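Long-range contact in phosphoglycerol transferase GacH (Streptococcus pyogenes MGAS5005, PDB 6DGM), which probably transfers glycerol phosphate onto the rhamnose polysaccharide of the streptococcal cell wall, through a sulfatase-family domain that binds sn-glycerol-1-phosphate: residues V60-I71 with A239-R250. Sequence-based numbering, arbitrary orientation.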
ATOM      1  N   VAL A  60      24.368  -2.034 -10.942  1.00 26.35           N
ATOM      2  CA  VAL A  60      24.112  -3.436 -10.622  1.00 25.75           C
ATOM      3  C   VAL A  60      24.498  -4.256 -11.841  1.00 25.29           C
ATOM      4  O   VAL A  60      24.227  -3.848 -12.976  1.00 27.44           O
ATOM      5  CB  VAL A  60      22.639  -3.688 -10.240  1.00 28.11           C
ATOM      6  CG1 VAL A  60      22.467  -5.099  -9.694  1.00 30.96           C
ATOM      7  CG2 VAL A  60      22.170  -2.674  -9.224  1.00 27.57           C
ATOM      8  N   SER A  61      25.155  -5.397 -11.612  1.00 24.43           N
ATOM      9  CA  SER A  61      25.669  -6.196 -12.720  1.00 26.34           C
ATOM     10  C   SER A  61      24.551  -6.811 -13.555  1.00 28.53           C
ATOM     11  O   SER A  61      24.757  -7.114 -14.736  1.00 29.39           O
ATOM     12  CB  SER A  61      26.560  -7.319 -12.178  1.00 26.30           C
ATOM     13  OG  SER A  61      25.846  -8.071 -11.200  1.00 24.92           O
ATOM     14  N   HIS A  62      23.383  -7.028 -12.952  1.00 29.30           N
ATOM     15  CA  HIS A  62      22.254  -7.634 -13.630  1.00 30.35           C
ATOM     16  C   HIS A  62      20.985  -6.926 -13.189  1.00 29.01           C
ATOM     17  O   HIS A  62      20.917  -6.353 -12.102  1.00 27.00           O
ATOM     18  CB  HIS A  62      22.095  -9.117 -13.258  1.00 32.76           C
ATOM     19  CG  HIS A  62      23.253  -9.970 -13.655  1.00 37.62           C
ATOM     20  ND1 HIS A  62      24.477  -9.906 -13.026  1.00 40.00           N
ATOM     21  CD2 HIS A  62      23.374 -10.912 -14.620  1.00 40.23           C
ATOM     22  CE1 HIS A  62      25.304 -10.768 -13.592  1.00 40.84           C
ATOM     23  NE2 HIS A  62      24.660 -11.389 -14.561  1.00 40.73           N
ATOM     24  N   ASP A  63      19.973  -6.980 -14.041  1.00 29.51           N
ATOM     25  CA  ASP A  63      18.643  -6.540 -13.648  1.00 27.67           C
ATOM     26  C   ASP A  63      18.109  -7.526 -12.622  1.00 25.66           C
ATOM     27  O   ASP A  63      18.071  -8.736 -12.882  1.00 26.95           O
ATOM     28  CB  ASP A  63      17.756  -6.523 -14.887  1.00 29.31           C
ATOM     29  CG  ASP A  63      16.405  -5.904 -14.638  1.00 31.63           C
ATOM     30  OD1 ASP A  63      16.059  -5.595 -13.476  1.00 31.13           O
ATOM     31  OD2 ASP A  63      15.677  -5.713 -15.627  1.00 34.87           O
ATOM     32  N   VAL A  64      17.724  -7.026 -11.444  1.00 23.21           N
ATOM     33  CA  VAL A  64      17.238  -7.900 -10.377  1.00 23.63           C
ATOM     34  C   VAL A  64      15.730  -7.837 -10.215  1.00 22.03           C
ATOM     35  O   VAL A  64      15.177  -8.551  -9.373  1.00 22.26           O
ATOM     36  CB  VAL A  64      17.958  -7.650  -9.033  1.00 24.02           C
ATOM     37  CG1 VAL A  64      19.449  -7.971  -9.191  1.00 25.01           C
ATOM     38  CG2 VAL A  64      17.738  -6.227  -8.534  1.00 24.15           C
ATOM     39  N   LEU A  65      15.051  -7.000 -10.993  1.00 20.65           N
ATOM     40  CA  LEU A  65      13.594  -6.974 -10.997  1.00 19.20           C
ATOM     41  C   LEU A  65      13.051  -7.165 -12.411  1.00 19.47           C
ATOM     42  O   LEU A  65      12.105  -6.472 -12.802  1.00 20.62           O
ATOM     43  CB  LEU A  65      13.092  -5.654 -10.409  1.00 19.99           C
ATOM     44  CG  LEU A  65      13.381  -5.432  -8.923  1.00 21.61           C
ATOM     45  CD1 LEU A  65      12.782  -4.097  -8.488  1.00 24.30           C
ATOM     46  CD2 LEU A  65      12.829  -6.539  -8.054  1.00 20.17           C
ATOM     47  N   PRO A  66      13.594  -8.089 -13.218  1.00 20.32           N
ATOM     48  CA  PRO A  66      13.079  -8.192 -14.599  1.00 21.07           C
ATOM     49  C   PRO A  66      11.625  -8.620 -14.682  1.00 21.27           C
ATOM     50  O   PRO A  66      10.875  -8.071 -15.501  1.00 22.53           O
ATOM     51  CB  PRO A  66      14.023  -9.210 -15.260  1.00 23.87           C
ATOM     52  CG  PRO A  66      14.513 -10.038 -14.120  1.00 24.70           C
ATOM     53  CD  PRO A  66      14.650  -9.089 -12.957  1.00 22.90           C
ATOM     54  N   ASN A  67      11.192  -9.561 -13.836  1.00 21.26           N
ATOM     55  CA  ASN A  67       9.801 -10.000 -13.890  1.00 21.79           C
ATOM     56  C   ASN A  67       8.859  -8.918 -13.379  1.00 21.11           C
ATOM     57  O   ASN A  67       7.776  -8.713 -13.934  1.00 21.54           O
ATOM     58  CB  ASN A  67       9.607 -11.287 -13.092  1.00 22.88           C
ATOM     59  CG  ASN A  67      10.381 -12.450 -13.679  1.00 26.31           C
ATOM     60  OD1 ASN A  67      10.146 -12.856 -14.815  1.00 29.98           O
ATOM     61  ND2 ASN A  67      11.317 -12.978 -12.917  1.00 26.27           N
ATOM     62  N   ILE A  68       9.250  -8.215 -12.321  1.00 19.66           N
ATOM     63  CA  ILE A  68       8.384  -7.162 -11.805  1.00 19.59           C
ATOM     64  C   ILE A  68       8.315  -6.002 -12.783  1.00 19.77           C
ATOM     65  O   ILE A  68       7.246  -5.401 -12.974  1.00 19.69           O
ATOM     66  CB  ILE A  68       8.819  -6.769 -10.383  1.00 21.12           C
ATOM     67  CG1 ILE A  68       8.360  -7.861  -9.400  1.00 20.62           C
ATOM     68  CG2 ILE A  68       8.207  -5.413  -9.991  1.00 22.15           C
ATOM     69  CD1 ILE A  68       8.919  -7.729  -7.997  1.00 19.96           C
ATOM     70  N   LYS A  69       9.409  -5.715 -13.488  1.00 19.62           N
ATOM     71  CA  LYS A  69       9.347  -4.665 -14.496  1.00 21.53           C
ATOM     72  C   LYS A  69       8.409  -5.055 -15.628  1.00 22.48           C
ATOM     73  O   LYS A  69       7.665  -4.212 -16.144  1.00 22.90           O
ATOM     74  CB  LYS A  69      10.729  -4.331 -15.028  1.00 24.35           C
ATOM     75  CG  LYS A  69      11.573  -3.567 -14.006  1.00 31.26           C
ATOM     76  CD  LYS A  69      12.643  -2.732 -14.685  1.00 42.22           C
ATOM     77  CE  LYS A  69      13.838  -3.562 -15.096  1.00 49.53           C
ATOM     78  NZ  LYS A  69      15.034  -3.232 -14.254  1.00 51.75           N
ATOM     79  N   ALA A  70       8.412  -6.334 -16.006  1.00 22.33           N
ATOM     80  CA  ALA A  70       7.510  -6.797 -17.048  1.00 23.18           C
ATOM     81  C   ALA A  70       6.060  -6.724 -16.585  1.00 22.03           C
ATOM     82  O   ALA A  70       5.164  -6.403 -17.375  1.00 23.22           O
ATOM     83  CB  ALA A  70       7.869  -8.224 -17.429  1.00 24.77           C
ATOM     84  N   ILE A  71       5.808  -7.052 -15.322  1.00 20.81           N
ATOM     85  CA  ILE A  71       4.463  -6.909 -14.778  1.00 21.55           C
ATOM     86  C   ILE A  71       4.028  -5.449 -14.836  1.00 21.96           C
ATOM     87  O   ILE A  71       2.921  -5.129 -15.290  1.00 21.53           O
ATOM     88  CB  ILE A  71       4.399  -7.480 -13.349  1.00 22.01           C
ATOM     89  CG1 ILE A  71       4.587  -8.996 -13.386  1.00 22.72           C
ATOM     90  CG2 ILE A  71       3.073  -7.089 -12.696  1.00 23.17           C
ATOM     91  CD1 ILE A  71       5.087  -9.575 -12.074  1.00 23.96           C
ATOM     92  N   ALA A 239      20.354  -6.654  -3.397  1.00 15.93           N
ATOM     93  CA  ALA A 239      20.020  -6.933  -4.790  1.00 16.43           C
ATOM     94  C   ALA A 239      19.835  -8.432  -5.025  1.00 17.01           C
ATOM     95  O   ALA A 239      18.939  -8.844  -5.776  1.00 17.80           O
ATOM     96  CB  ALA A 239      21.085  -6.381  -5.737  1.00 17.25           C
ATOM     97  N   ARG A 240      20.676  -9.252  -4.402  1.00 17.24           N
ATOM     98  CA  ARG A 240      20.516 -10.698  -4.489  1.00 17.31           C
ATOM     99  C   ARG A 240      19.167 -11.124  -3.928  1.00 17.55           C
ATOM    100  O   ARG A 240      18.458 -11.931  -4.533  1.00 17.48           O
ATOM    101  CB  ARG A 240      21.664 -11.400  -3.760  1.00 16.52           C
ATOM    102  CG  ARG A 240      22.974 -11.279  -4.490  1.00 16.36           C
ATOM    103  CD  ARG A 240      24.130 -11.656  -3.599  1.00 17.19           C
ATOM    104  NE  ARG A 240      25.374 -11.614  -4.361  1.00 18.77           N
ATOM    105  CZ  ARG A 240      26.586 -11.688  -3.836  1.00 19.88           C
ATOM    106  NH1 ARG A 240      26.740 -11.804  -2.526  1.00 20.31           N
ATOM    107  NH2 ARG A 240      27.644 -11.622  -4.631  1.00 19.99           N
ATOM    108  N   LEU A 241      18.799 -10.590  -2.758  1.00 17.01           N
ATOM    109  CA  LEU A 241      17.504 -10.914  -2.164  1.00 17.53           C
ATOM    110  C   LEU A 241      16.352 -10.462  -3.056  1.00 17.51           C
ATOM    111  O   LEU A 241      15.361 -11.186  -3.207  1.00 18.36           O
ATOM    112  CB  LEU A 241      17.415 -10.298  -0.767  1.00 17.72           C
ATOM    113  CG  LEU A 241      18.325 -10.972   0.267  1.00 19.74           C
ATOM    114  CD1 LEU A 241      18.366 -10.142   1.544  1.00 20.37           C
ATOM    115  CD2 LEU A 241      17.849 -12.361   0.607  1.00 20.36           C
ATOM    116  N   LEU A 242      16.478  -9.296  -3.693  1.00 16.57           N
ATOM    117  CA  LEU A 242      15.436  -8.862  -4.618  1.00 16.60           C
ATOM    118  C   LEU A 242      15.247  -9.862  -5.751  1.00 17.39           C
ATOM    119  O   LEU A 242      14.121 -10.065  -6.232  1.00 17.89           O
ATOM    120  CB  LEU A 242      15.745  -7.497  -5.220  1.00 17.68           C
ATOM    121  CG  LEU A 242      15.476  -6.260  -4.382  1.00 18.75           C
ATOM    122  CD1 LEU A 242      15.601  -5.027  -5.289  1.00 17.04           C
ATOM    123  CD2 LEU A 242      14.127  -6.255  -3.691  1.00 21.36           C
ATOM    124  N   SER A 243      16.349 -10.460  -6.228  1.00 17.37           N
ATOM    125  CA  SER A 243      16.248 -11.395  -7.345  1.00 19.28           C
ATOM    126  C   SER A 243      15.351 -12.582  -7.000  1.00 20.03           C
ATOM    127  O   SER A 243      14.646 -13.101  -7.881  1.00 21.04           O
ATOM    128  CB  SER A 243      17.645 -11.842  -7.790  1.00 19.94           C
ATOM    129  OG  SER A 243      18.145 -12.894  -6.978  1.00 20.72           O
ATOM    130  N   PHE A 244      15.361 -13.026  -5.734  1.00 20.17           N
ATOM    131  CA  PHE A 244      14.458 -14.099  -5.316  1.00 19.33           C
ATOM    132  C   PHE A 244      13.024 -13.594  -5.259  1.00 18.11           C
ATOM    133  O   PHE A 244      12.099 -14.241  -5.760  1.00 17.93           O
ATOM    134  CB  PHE A 244      14.849 -14.661  -3.938  1.00 19.21           C
ATOM    135  CG  PHE A 244      16.128 -15.446  -3.930  1.00 22.58           C
ATOM    136  CD1 PHE A 244      16.144 -16.760  -4.353  1.00 27.43           C
ATOM    137  CD2 PHE A 244      17.309 -14.883  -3.460  1.00 21.64           C
ATOM    138  CE1 PHE A 244      17.329 -17.499  -4.345  1.00 28.28           C
ATOM    139  CE2 PHE A 244      18.490 -15.610  -3.467  1.00 22.03           C
ATOM    140  CZ  PHE A 244      18.503 -16.920  -3.899  1.00 25.04           C
ATOM    141  N   THR A 245      12.821 -12.424  -4.651  1.00 16.35           N
ATOM    142  CA  THR A 245      11.480 -11.857  -4.604  1.00 15.46           C
ATOM    143  C   THR A 245      10.914 -11.708  -6.000  1.00 16.71           C
ATOM    144  O   THR A 245       9.736 -11.992  -6.234  1.00 17.37           O
ATOM    145  CB  THR A 245      11.509 -10.502  -3.912  1.00 15.92           C
ATOM    146  OG1 THR A 245      11.875 -10.702  -2.539  1.00 15.66           O
ATOM    147  CG2 THR A 245      10.148  -9.797  -3.991  1.00 16.34           C
ATOM    148  N   ASP A 246      11.756 -11.300  -6.945  1.00 17.65           N
ATOM    149  CA  ASP A 246      11.293 -11.059  -8.300  1.00 19.58           C
ATOM    150  C   ASP A 246      10.780 -12.344  -8.933  1.00 20.13           C
ATOM    151  O   ASP A 246       9.683 -12.372  -9.507  1.00 20.32           O
ATOM    152  CB  ASP A 246      12.434 -10.464  -9.112  1.00 19.22           C
ATOM    153  CG  ASP A 246      12.018 -10.099 -10.507  1.00 20.19           C
ATOM    154  OD1 ASP A 246      11.245  -9.135 -10.653  1.00 20.38           O
ATOM    155  OD2 ASP A 246      12.477 -10.769 -11.448  1.00 21.22           O
ATOM    156  N   LYS A 247      11.552 -13.427  -8.819  1.00 19.26           N
ATOM    157  CA  LYS A 247      11.123 -14.710  -9.372  1.00 19.90           C
ATOM    158  C   LYS A 247       9.903 -15.257  -8.644  1.00 19.23           C
ATOM    159  O   LYS A 247       8.994 -15.809  -9.283  1.00 21.38           O
ATOM    160  CB  LYS A 247      12.272 -15.710  -9.319  1.00 22.19           C
ATOM    161  CG  LYS A 247      13.436 -15.326 -10.195  1.00 27.44           C
ATOM    162  CD  LYS A 247      14.570 -16.326 -10.028  1.00 34.17           C
ATOM    163  CE  LYS A 247      15.807 -15.879 -10.779  1.00 38.73           C
ATOM    164  NZ  LYS A 247      16.292 -14.558 -10.286  1.00 38.70           N
ATOM    165  N   GLU A 248       9.868 -15.144  -7.313  1.00 17.73           N
ATOM    166  CA  GLU A 248       8.744 -15.696  -6.572  1.00 17.94           C
ATOM    167  C   GLU A 248       7.465 -14.908  -6.832  1.00 17.79           C
ATOM    168  O   GLU A 248       6.375 -15.481  -6.789  1.00 18.83           O
ATOM    169  CB  GLU A 248       9.048 -15.745  -5.077  1.00 18.29           C
ATOM    170  CG  GLU A 248      10.245 -16.616  -4.713  1.00 20.18           C
ATOM    171  CD  GLU A 248      10.029 -18.087  -5.018  1.00 23.03           C
ATOM    172  OE1 GLU A 248       8.861 -18.502  -5.231  1.00 23.48           O
ATOM    173  OE2 GLU A 248      11.037 -18.845  -5.047  1.00 25.28           O
ATOM    174  N   THR A 249       7.573 -13.594  -7.069  1.00 16.67           N
ATOM    175  CA  THR A 249       6.396 -12.787  -7.366  1.00 16.73           C
ATOM    176  C   THR A 249       5.789 -13.213  -8.698  1.00 18.80           C
ATOM    177  O   THR A 249       4.566 -13.360  -8.814  1.00 18.78           O
ATOM    178  CB  THR A 249       6.780 -11.298  -7.369  1.00 16.94           C
ATOM    179  OG1 THR A 249       7.312 -10.916  -6.086  1.00 16.09           O
ATOM    180  CG2 THR A 249       5.571 -10.401  -7.687  1.00 17.48           C
ATOM    181  N   ARG A 250       6.625 -13.447  -9.710  1.00 19.65           N
ATOM    182  CA  ARG A 250       6.111 -13.978 -10.969  1.00 20.00           C
ATOM    183  C   ARG A 250       5.399 -15.311 -10.761  1.00 20.92           C
ATOM    184  O   ARG A 250       4.305 -15.527 -11.295  1.00 21.80           O
ATOM    185  CB  ARG A 250       7.247 -14.137 -11.979  1.00 21.22           C
ATOM    186  CG  ARG A 250       6.852 -14.894 -13.252  1.00 27.43           C
ATOM    187  CD  ARG A 250       8.051 -15.091 -14.155  1.00 37.46           C
ATOM    188  NE  ARG A 250       7.755 -15.956 -15.293  1.00 47.55           N
ATOM    189  CZ  ARG A 250       8.625 -16.255 -16.252  1.00 53.01           C
ATOM    190  NH1 ARG A 250       9.854 -15.755 -16.213  1.00 53.29           N
ATOM    191  NH2 ARG A 250       8.265 -17.046 -17.254  1.00 54.97           N
TER
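With CG of Asp246 trans to its backbone N (chi1 -176°), the carboxylate leaves helix 229-257 toward the first turn of helix 66-74, and with Asn67 CG trans to its carbonyl carbon, the amide lies beside it, the two planes 19° apart. The carboxylate grips the start of the helix with both oxygens. OD2 takes the Asn67 N-H at 3.0 Å through its syn lone pair; OD1 receives Ile68 N at 2.8 Å, also on the syn side but somewhat out of plane. Asn67 ND2 adds a weak, bent bond to OD2. The backbone N-H groups of Asn67 and Ile68 lie in the first turn, just after the N-cap Leu65, so the helix end would be expected to favour a negative charge on this buried group. On the amide's other branch, Asn67 OD1 accepts from Arg250 NH1 at 3.2 Å, the guanidinium steeply turned from the amide; Arg250 NE pairs with Glu254.

Toward the other end the contact is apolar. Val64 lays CG1 4.1 Å from Ala239 CB and CG2 4.1 Å from Leu242 CD1, while Leu65 CD2 comes within 4.2 Å of Leu242 CB. Val64 O is buried here without a polar partner.

Within the sulfatase-family (alkaline-phosphatase-like) domain, the contact packs the loop after strand 58-60 and the start of helix 66-74 against helix 229-257, the axes of segments 66-71 and 239-250 inclined at 47° and passing 8.3 Å apart at their closest. The Leu242 side chain is about 12 Å from the manganese ion, Thr249 bonds Tyr186 of helix 182-192, and Ile71 reaches Phe294 and Trp296 on strand 290-297 of the central mixed sheet.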